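Local coordinates for protein reducing-end xylose-releasing exo-oligoxylanase Rex8A (Paenibacillus barcinonensis, PDB 6SUD) that hydrolyses xylooligosaccharides by releasing xylose from their reducing ends, so taking part in the breakdown of xylan, at residues G104-Y109 with A163-Q167; R226-R230 with F280-Q286. The protein carries 1 engineered substitution. One frame throughout, in Å; residues are numbered along the deposited sequence.

In the fold
The two contacts share no helix or strand of the family 8 glycoside hydrolase fold; they lie about 29 Å apart between centres and do not touch. Contact 1 sets a loop with two beta turns, ahead of strand 113-114, against helix 153-170 and is partly buried, about 21 Å from the centre of the chain. Contact 2, more buried and about 17 Å from that centre, sets the junction between helices 268-280 and 285-297 against a third helix, 215-232. A neutral amide, a backbone carbonyl and a tyrosine ring carry contact 1; contact 2 depends on arginines, an aspartate and a tryptophan.

Contact 1: residues G104-Y109 with A163-Q167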
loop_
_atom_site.group_PDB
_atom_site.type_symbol
_atom_site.label_atom_id
_atom_site.label_comp_id
_atom_site.label_asym_id
_atom_site.label_seq_id
_atom_site.Cartn_x
_atom_site.Cartn_y
_atom_site.Cartn_z
ATOM N N GLY A 104 -16.406 1.100 21.429
ATOM C CA GLY A 104 -17.531 0.802 20.529
ATOM C C GLY A 104 -17.153 -0.237 19.499
ATOM O O GLY A 104 -16.114 -0.904 19.681
ATOM N N ARG A 105 -17.960 -0.365 18.444
ATOM C CA ARG A 105 -17.860 -1.492 17.480
ATOM C C ARG A 105 -16.539 -1.420 16.704
ATOM O O ARG A 105 -16.124 -2.477 16.199
ATOM C CB ARG A 105 -19.063 -1.542 16.534
ATOM C CG ARG A 105 -19.169 -0.395 15.538
ATOM C CD ARG A 105 -20.194 -0.710 14.458
ATOM N NE ARG A 105 -21.485 -1.080 15.031
ATOM C CZ ARG A 105 -22.019 -2.309 15.036
ATOM N NH1 ARG A 105 -21.399 -3.335 14.473
ATOM N NH2 ARG A 105 -23.191 -2.502 15.614
ATOM N N TYR A 106 -15.888 -0.249 16.651
ATOM C CA TYR A 106 -14.635 -0.029 15.869
ATOM C C TYR A 106 -13.421 0.206 16.785
ATOM O O TYR A 106 -12.389 0.708 16.312
ATOM C CB TYR A 106 -14.815 1.145 14.902
ATOM C CG TYR A 106 -15.914 0.993 13.879
ATOM C CD1 TYR A 106 -16.058 -0.170 13.143
ATOM C CD2 TYR A 106 -16.799 2.030 13.620
ATOM C CE1 TYR A 106 -17.064 -0.313 12.199
ATOM C CE2 TYR A 106 -17.804 1.909 12.674
ATOM C CZ TYR A 106 -17.940 0.732 11.962
ATOM O OH TYR A 106 -18.929 0.604 11.031
ATOM N N LYS A 107 -13.519 -0.169 18.061
ATOM C CA LYS A 107 -12.448 0.029 19.071
ATOM C C LYS A 107 -11.099 -0.426 18.500
ATOM O O LYS A 107 -11.016 -1.582 18.047
ATOM C CB LYS A 107 -12.773 -0.788 20.327
ATOM C CG LYS A 107 -11.830 -0.568 21.503
ATOM C CD LYS A 107 -12.311 -1.216 22.787
ATOM C CE LYS A 107 -11.993 -2.693 22.864
ATOM N NZ LYS A 107 -10.592 -2.930 23.290
ATOM N N ASP A 108 -10.089 0.454 18.524
ATOM C CA ASP A 108 -8.676 0.173 18.141
ATOM C C ASP A 108 -8.503 0.270 16.619
ATOM O O ASP A 108 -7.351 0.349 16.178
ATOM C CB ASP A 108 -8.183 -1.176 18.676
ATOM C CG ASP A 108 -8.259 -1.310 20.190
ATOM O OD1 ASP A 108 -8.287 -0.267 20.869
ATOM O OD2 ASP A 108 -8.278 -2.463 20.677
ATOM N N TYR A 109 -9.595 0.258 15.843
ATOM C CA TYR A 109 -9.579 0.649 14.404
ATOM C C TYR A 109 -9.439 2.171 14.284
ATOM O O TYR A 109 -9.594 2.907 15.286
ATOM C CB TYR A 109 -10.851 0.200 13.677
ATOM C CG TYR A 109 -11.098 -1.284 13.551
ATOM C CD1 TYR A 109 -10.086 -2.226 13.661
ATOM C CD2 TYR A 109 -12.366 -1.741 13.237
ATOM C CE1 TYR A 109 -10.339 -3.577 13.487
ATOM C CE2 TYR A 109 -12.640 -3.086 13.070
ATOM C CZ TYR A 109 -11.617 -4.009 13.184
ATOM O OH TYR A 109 -11.883 -5.340 13.007
ATOM N N ALA A 163 -7.343 -6.440 17.191
ATOM C CA ALA A 163 -8.703 -5.976 16.838
ATOM C C ALA A 163 -9.055 -6.496 15.436
ATOM O O ALA A 163 -10.175 -6.988 15.240
ATOM C CB ALA A 163 -8.793 -4.480 16.952
ATOM N N CYS A 164 -8.102 -6.465 14.500
ATOM C CA CYS A 164 -8.302 -6.927 13.101
ATOM C C CYS A 164 -8.850 -8.358 13.072
ATOM O O CYS A 164 -9.668 -8.654 12.192
ATOM C CB CYS A 164 -7.002 -6.885 12.317
ATOM S SG CYS A 164 -6.527 -5.198 11.865
ATOM N N LEU A 165 -8.393 -9.231 13.971
ATOM C CA LEU A 165 -8.828 -10.648 13.960
ATOM C C LEU A 165 -9.940 -10.910 14.980
ATOM O O LEU A 165 -10.715 -11.845 14.725
ATOM C CB LEU A 165 -7.630 -11.561 14.223
ATOM C CG LEU A 165 -6.498 -11.471 13.204
ATOM C CD1 LEU A 165 -5.513 -12.608 13.426
ATOM C CD2 LEU A 165 -7.034 -11.481 11.771
ATOM N N HIS A 166 -10.031 -10.130 16.061
ATOM C CA HIS A 166 -10.843 -10.505 17.250
ATOM C C HIS A 166 -11.911 -9.467 17.595
ATOM O O HIS A 166 -12.538 -9.631 18.660
ATOM C CB HIS A 166 -9.918 -10.743 18.444
ATOM C CG HIS A 166 -8.932 -11.833 18.210
ATOM N ND1 HIS A 166 -9.314 -13.156 18.093
ATOM C CD2 HIS A 166 -7.592 -11.803 18.072
ATOM C CE1 HIS A 166 -8.236 -13.900 17.898
ATOM N NE2 HIS A 166 -7.172 -13.092 17.888
ATOM N N GLN A 167 -12.125 -8.453 16.749
ATOM C CA GLN A 167 -13.151 -7.403 16.992
ATOM C C GLN A 167 -14.517 -8.058 17.252
ATOM O O GLN A 167 -15.236 -7.529 18.118
ATOM C CB GLN A 167 -13.225 -6.413 15.827
ATOM C CG GLN A 167 -14.083 -5.192 16.102
ATOM C CD GLN A 167 -13.457 -4.236 17.087
ATOM O OE1 GLN A 167 -13.652 -4.347 18.304
ATOM N NE2 GLN A 167 -12.708 -3.273 16.570
HETATM O O HOH W 1 -10.995 -4.138 19.784
#
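Residues 104-109 run through two consecutive beta turns, type I from G104 to K107 and type II from Y106 to Y109, and lie against the helical residues 163-167; the CA atoms come nearest at D108 and A163, 6.3 Å apart. The turns bring the carbonyl of K107 round to the helix, where NE2 of Q167 donates to its O at 2.8 Å, the N-H to O angle being 162°. That oxygen lies nearly in the amide plane, while the donor stands tilted from the carbonyl plane. Q167 turns its CG anti to the backbone N (chi1 -171°) and bends at chi2, which lays the chain alongside the loop with CD 3.3 Å from O of R105. Water 1 lies between OE1 of Q167 and the same carbonyl, 3.0 Å from OE1 of Q167. Here a loop of the helix-rich family 8 glycoside hydrolase fold, between helix 85-99 and strand 113-114, packs on helix 153-170, the Y109 side chain lying about 12 Å from a bound xylose. The Y109 ring stands almost perpendicular to the Q167 amide, 88° between planes, with NE2 3.5 Å above the ring centre. CE1 of Y109 comes 3.9 Å from CB of A163, and C164 meets the edge of the ring. The hydroxyl reaches past CB of Q167 to hydrogen-bond with the carbonyl O of D174. A leucine in place of Y109 would probably leave the Q167 amide without the ring face it packs on and the D174 carbonyl without this donor. CB of D108 rests 3.8 Å from CB of A163.

Contact 2: residues R226-R230 with F280-Q286; sequences RAYLR and FRKDPWQ
R230 leans from helix 215-232 across W285 to reach D283. Its CB leads to a CG that is anti to the carbonyl carbon and lies over one face of the indole, a CH-pi contact 3.9 Å from the centroid of the six-membered ring of W285 and 19° off its normal. CD comes 3.5 Å from OD2 of D283; the bend at chi3 (-76°) then carries NE away from D283 and lets the guanidinium curl back so that NH1 meets OD2. There NH1 makes a salt bridge to OD2 of D283, 2.8 Å long, with the oxygen near the guanidinium plane but the nitrogen above the carboxylate plane, the two planes being 90° apart. The far end of the indole, CH2 of W285, lies 3.5 Å from the carbonyl O of L229. D283 also caps the incoming helix 285-297: its OD1 accepts from N of W285 at 3.1 Å. One turn earlier on helix 215-232, the guanidinium of R226 has CD of K282 over a face, 3.5 Å from NH1, and F280 at its edge; its charge is met by D276 and E204. Water 2 donates to O of R226 and to OD2 of D283, and accepts from NE2 of Q286, which also donates to D276. The contact thus fastens the short turn between helices 268-280 and 285-297 to helix 215-232. Since OD2 of D283 takes both an arginine N-H and a water proton while OD1 takes a backbone N-H, the carboxylate is probably kept in its charged form.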
loop_
_atom_site.group_PDB
_atom_site.type_symbol
_atom_site.label_atom_id
_atom_site.label_comp_id
_atom_site.label_asym_id
_atom_site.label_seq_id
_atom_site.Cartn_x
_atom_site.Cartn_y
_atom_site.Cartn_z
ATOM N N ARG A 226 -1.984 -15.085 -1.527
ATOM C CA ARG A 226 -1.253 -15.398 -2.781
ATOM C C ARG A 226 -2.210 -16.143 -3.718
ATOM O O ARG A 226 -2.288 -15.773 -4.900
ATOM C CB ARG A 226 0.021 -16.203 -2.522
ATOM C CG ARG A 226 1.031 -15.490 -1.632
ATOM C CD ARG A 226 2.444 -16.023 -1.746
ATOM N NE ARG A 226 3.363 -15.172 -1.003
ATOM C CZ ARG A 226 3.747 -15.400 0.251
ATOM N NH1 ARG A 226 3.329 -16.482 0.885
ATOM N NH2 ARG A 226 4.559 -14.560 0.858
ATOM N N ALA A 227 -2.908 -17.157 -3.207
ATOM C CA ALA A 227 -3.924 -17.915 -3.969
ATOM C C ALA A 227 -4.991 -16.967 -4.507
ATOM O O ALA A 227 -5.351 -17.121 -5.667
ATOM C CB ALA A 227 -4.591 -18.968 -3.118
ATOM N N TYR A 228 -5.496 -16.062 -3.662
ATOM C CA TYR A 228 -6.574 -15.107 -4.003
ATOM C C TYR A 228 -6.162 -14.212 -5.173
ATOM O O TYR A 228 -6.933 -14.099 -6.147
ATOM C CB TYR A 228 -6.925 -14.202 -2.827
ATOM C CG TYR A 228 -8.078 -13.282 -3.114
ATOM C CD1 TYR A 228 -9.344 -13.804 -3.260
ATOM C CD2 TYR A 228 -7.924 -11.909 -3.266
ATOM C CE1 TYR A 228 -10.436 -13.005 -3.520
ATOM C CE2 TYR A 228 -9.015 -11.086 -3.505
ATOM C CZ TYR A 228 -10.278 -11.642 -3.643
ATOM O OH TYR A 228 -11.396 -10.904 -3.885
ATOM N N LEU A 229 -4.970 -13.634 -5.138
ATOM C CA LEU A 229 -4.538 -12.783 -6.292
ATOM C C LEU A 229 -4.421 -13.620 -7.556
ATOM O O LEU A 229 -4.656 -13.063 -8.613
ATOM C CB LEU A 229 -3.233 -12.045 -6.010
ATOM C CG LEU A 229 -3.354 -11.157 -4.782
ATOM C CD1 LEU A 229 -2.009 -10.828 -4.181
ATOM C CD2 LEU A 229 -4.196 -9.935 -5.079
ATOM N N ARG A 230 -4.109 -14.916 -7.469
ATOM C CA ARG A 230 -4.111 -15.756 -8.703
ATOM C C ARG A 230 -5.533 -15.818 -9.283
ATOM O O ARG A 230 -5.624 -16.009 -10.485
ATOM C CB ARG A 230 -3.565 -17.162 -8.435
ATOM C CG ARG A 230 -2.116 -17.173 -7.967
ATOM C CD ARG A 230 -1.436 -18.529 -8.066
ATOM N NE ARG A 230 -1.838 -19.462 -7.014
ATOM C CZ ARG A 230 -1.288 -19.532 -5.798
ATOM N NH1 ARG A 230 -0.319 -18.705 -5.448
ATOM N NH2 ARG A 230 -1.722 -20.425 -4.924
ATOM N N PHE A 280 10.085 -12.535 -0.739
ATOM C CA PHE A 280 9.852 -13.952 -0.327
ATOM C C PHE A 280 10.045 -14.939 -1.482
ATOM O O PHE A 280 10.291 -16.115 -1.159
ATOM C CB PHE A 280 8.483 -14.087 0.340
ATOM C CG PHE A 280 8.436 -13.381 1.667
ATOM C CD1 PHE A 280 9.239 -13.797 2.716
ATOM C CD2 PHE A 280 7.617 -12.291 1.874
ATOM C CE1 PHE A 280 9.229 -13.133 3.929
ATOM C CE2 PHE A 280 7.627 -11.608 3.079
ATOM C CZ PHE A 280 8.414 -12.042 4.118
ATOM N N ARG A 281 9.896 -14.510 -2.744
ATOM C CA ARG A 281 10.252 -15.312 -3.951
ATOM C C ARG A 281 9.502 -16.658 -3.890
ATOM O O ARG A 281 10.096 -17.676 -4.256
ATOM C CB ARG A 281 11.780 -15.483 -4.007
ATOM C CG ARG A 281 12.401 -15.404 -5.398
ATOM C CD ARG A 281 12.349 -14.022 -6.031
ATOM N NE ARG A 281 12.945 -12.958 -5.232
ATOM C CZ ARG A 281 14.242 -12.636 -5.197
ATOM N NH1 ARG A 281 15.130 -13.316 -5.909
ATOM N NH2 ARG A 281 14.647 -11.645 -4.416
ATOM N N LYS A 282 8.234 -16.664 -3.461
ATOM C CA LYS A 282 7.494 -17.914 -3.119
ATOM C C LYS A 282 6.587 -18.403 -4.258
ATOM O O LYS A 282 6.409 -19.647 -4.356
ATOM C CB LYS A 282 6.669 -17.733 -1.845
ATOM C CG LYS A 282 7.457 -17.900 -0.557
ATOM C CD LYS A 282 6.577 -17.829 0.670
ATOM C CE LYS A 282 7.203 -18.428 1.913
ATOM N NZ LYS A 282 8.036 -17.432 2.631
ATOM N N ASP A 283 5.985 -17.506 -5.040
ATOM C CA ASP A 283 4.965 -17.872 -6.061
ATOM C C ASP A 283 5.429 -17.370 -7.425
ATOM O O ASP A 283 5.275 -16.189 -7.761
ATOM C CB ASP A 283 3.562 -17.355 -5.715
ATOM C CG ASP A 283 2.546 -17.681 -6.803
ATOM O OD1 ASP A 283 2.833 -18.530 -7.639
ATOM O OD2 ASP A 283 1.495 -17.106 -6.796
ATOM N N PRO A 284 5.975 -18.280 -8.264
ATOM C CA PRO A 284 6.508 -17.890 -9.571
ATOM C C PRO A 284 5.431 -17.450 -10.576
ATOM O O PRO A 284 5.778 -16.852 -11.590
ATOM C CB PRO A 284 7.324 -19.124 -10.024
ATOM C CG PRO A 284 6.786 -20.293 -9.209
ATOM C CD PRO A 284 6.089 -19.720 -7.987
ATOM N N TRP A 285 4.145 -17.671 -10.284
ATOM C CA TRP A 285 3.062 -17.049 -11.100
ATOM C C TRP A 285 3.255 -15.527 -11.078
ATOM O O TRP A 285 2.827 -14.848 -12.038
ATOM C CB TRP A 285 1.673 -17.456 -10.602
ATOM C CG TRP A 285 0.545 -16.580 -11.052
ATOM C CD1 TRP A 285 -0.261 -16.760 -12.140
ATOM C CD2 TRP A 285 0.077 -15.378 -10.407
ATOM N NE1 TRP A 285 -1.196 -15.764 -12.205
ATOM C CE2 TRP A 285 -1.017 -14.906 -11.149
ATOM C CE3 TRP A 285 0.470 -14.668 -9.266
ATOM C CZ2 TRP A 285 -1.705 -13.745 -10.801
ATOM C CZ3 TRP A 285 -0.209 -13.527 -8.912
ATOM C CH2 TRP A 285 -1.286 -13.070 -9.678
ATOM N N GLN A 286 3.859 -15.000 -10.009
ATOM C CA GLN A 286 4.023 -13.537 -9.804
ATOM C C GLN A 286 4.852 -12.943 -10.950
ATOM O O GLN A 286 4.543 -11.815 -11.421
ATOM C CB GLN A 286 4.602 -13.259 -8.414
ATOM C CG GLN A 286 3.619 -13.605 -7.302
ATOM C CD GLN A 286 4.152 -13.335 -5.917
ATOM O OE1 GLN A 286 5.361 -13.219 -5.700
ATOM N NE2 GLN A 286 3.235 -13.269 -4.961
HETATM O O HOH W 2 0.469 -14.650 -5.575
#